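Local coordinates for protein RnfH (Haemophilus influenzae, PDB 2HJ1), which is of uncertain cellular role but belongs to the ubiquitin-like RnfH (UPF0125) family and forms a domain-swapped dimer, at the interface of chains A and B. Coordinates in Å, arbitrary orientation; residue numbers count along the deposited sequence, not the author numbering. Chains: chain A/B, Hypothetical protein.

The interface of chains A and B. Residues chain A 38, 42, 60-63; chain B 70, 79-82.
The backbones of A:Gly62 and B:Glu81 pair as an antiparallel bridge in this domain-swapped dimer of a ubiquitin-like RnfH protein. The B:Glu81 carbonyl O takes the A:Gly62 N-H, at 3.0 Å from that N. In return, B:Glu81 N gives a nearly straight bond to A:Gly62 O (2.8 Å, 171° at H). Within chain B, the B:Arg79 guanidinium meets B:Glu81 OE2 at its edge through NH2, a 3.2 Å salt bridge. OE2 lies in the guanidinium plane. The carboxylate oxygen is met on its syn side, but about 27° out of the carboxylate plane. The bend of the B:Glu81 chain at chi2 (-95°) helps turn the carboxylate to B:Arg79.

Strand B:79-83 is probably part of the exchanged segment. It adds to strand A:60-65, and the twin contact repeats it with the chains exchanged.

The apolar packing is centred on B:Ile80. Its CG2, anti to the backbone N, meets A:Ile61 CG2 at 3.8 Å. Its CG1 lies beside A:Ile63 CD1 (3.7 Å). The CD1 tip reaches helix A:38-45, 4.0 Å from A:Val38 CG1. There the B:Ile80 and A:Val38 side chains pass in opposite directions. B:Ile82 lies alongside A:Ile61, the two CG1 atoms 4.1 Å apart. From the loop, B:Leu70 crosses A:Val38 and A:Ile61 at about a right angle. Its CD2 branch touches both, at 3.8 Å from A:Val38 CG1 and near A:Ile61 CD1.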
# COMPACT_ATOMS: atom_id res chain seq x y z
N VAL A 38 -7.39 -11.03 -3.51
CA VAL A 38 -5.94 -11.15 -3.31
C VAL A 38 -5.52 -12.62 -3.31
O VAL A 38 -4.52 -13.00 -3.93
CB VAL A 38 -5.50 -10.51 -1.96
CG1 VAL A 38 -4.03 -10.78 -1.68
CG2 VAL A 38 -5.86 -9.00 -1.97
N ILE A 42 -2.91 -14.67 -5.77
CA ILE A 42 -1.69 -15.32 -5.27
C ILE A 42 -1.61 -16.78 -5.73
O ILE A 42 -0.59 -17.23 -6.27
CB ILE A 42 -1.63 -15.29 -3.74
CG1 ILE A 42 -1.42 -13.85 -3.24
CG2 ILE A 42 -0.56 -16.26 -3.23
CD1 ILE A 42 -1.53 -13.72 -1.72
N LYS A 60 4.13 -11.20 5.88
CA LYS A 60 3.47 -9.91 5.80
C LYS A 60 2.93 -9.80 4.38
O LYS A 60 3.61 -10.18 3.44
CB LYS A 60 4.47 -8.78 6.08
CG LYS A 60 4.76 -8.67 7.59
CD LYS A 60 4.89 -7.27 8.03
CE LYS A 60 5.42 -7.18 9.43
NZ LYS A 60 6.59 -6.22 9.36
N ILE A 61 1.69 -9.35 4.24
CA ILE A 61 1.09 -9.16 2.92
C ILE A 61 0.31 -7.88 2.93
O ILE A 61 -0.59 -7.67 3.75
CB ILE A 61 0.11 -10.32 2.48
CG1 ILE A 61 0.82 -11.69 2.53
CG2 ILE A 61 -0.36 -10.09 1.01
CD1 ILE A 61 -0.17 -12.91 2.49
N GLY A 62 0.67 -6.99 2.03
CA GLY A 62 -0.05 -5.73 1.89
C GLY A 62 -0.31 -5.43 0.44
O GLY A 62 0.18 -6.15 -0.44
N ILE A 63 -1.11 -4.41 0.20
CA ILE A 63 -1.55 -4.09 -1.14
C ILE A 63 -1.21 -2.63 -1.34
O ILE A 63 -1.68 -1.75 -0.60
CB ILE A 63 -3.09 -4.23 -1.26
CG1 ILE A 63 -3.62 -5.63 -0.90
CG2 ILE A 63 -3.64 -3.74 -2.61
CD1 ILE A 63 -3.09 -6.75 -1.72
N LEU B 70 -7.29 -11.56 2.79
CA LEU B 70 -7.01 -12.12 1.46
C LEU B 70 -8.24 -12.25 0.55
O LEU B 70 -8.14 -12.58 -0.63
CB LEU B 70 -6.30 -13.46 1.58
CG LEU B 70 -4.97 -13.39 2.33
CD1 LEU B 70 -4.29 -14.77 2.28
CD2 LEU B 70 -4.06 -12.27 1.86
N ARG B 79 -0.55 -3.62 -6.43
CA ARG B 79 0.56 -4.54 -6.23
C ARG B 79 0.42 -5.20 -4.86
O ARG B 79 0.27 -4.51 -3.85
CB ARG B 79 1.90 -3.82 -6.29
CG ARG B 79 3.05 -4.80 -6.15
CD ARG B 79 4.37 -4.06 -5.91
NE ARG B 79 4.93 -3.56 -7.16
CZ ARG B 79 6.11 -2.94 -7.27
NH1 ARG B 79 6.52 -2.52 -8.47
NH2 ARG B 79 6.88 -2.74 -6.20
N ILE B 80 0.51 -6.52 -4.86
CA ILE B 80 0.51 -7.33 -3.66
C ILE B 80 1.96 -7.49 -3.27
O ILE B 80 2.79 -7.97 -4.06
CB ILE B 80 -0.09 -8.74 -3.96
CG1 ILE B 80 -1.55 -8.62 -4.46
CG2 ILE B 80 0.11 -9.71 -2.77
CD1 ILE B 80 -2.10 -9.90 -5.08
N GLU B 81 2.30 -7.07 -2.04
CA GLU B 81 3.67 -7.21 -1.59
C GLU B 81 3.70 -8.28 -0.53
O GLU B 81 2.99 -8.18 0.46
CB GLU B 81 4.18 -5.90 -0.96
CG GLU B 81 4.27 -4.70 -1.90
CD GLU B 81 5.68 -4.51 -2.51
OE1 GLU B 81 6.62 -5.31 -2.23
OE2 GLU B 81 5.84 -3.55 -3.30
N ILE B 82 4.56 -9.28 -0.71
CA ILE B 82 4.71 -10.31 0.28
C ILE B 82 6.12 -10.19 0.82
O ILE B 82 7.06 -10.01 0.06
CB ILE B 82 4.48 -11.74 -0.34
CG1 ILE B 82 3.05 -11.88 -0.93
CG2 ILE B 82 4.83 -12.87 0.72
CD1 ILE B 82 2.95 -13.10 -1.91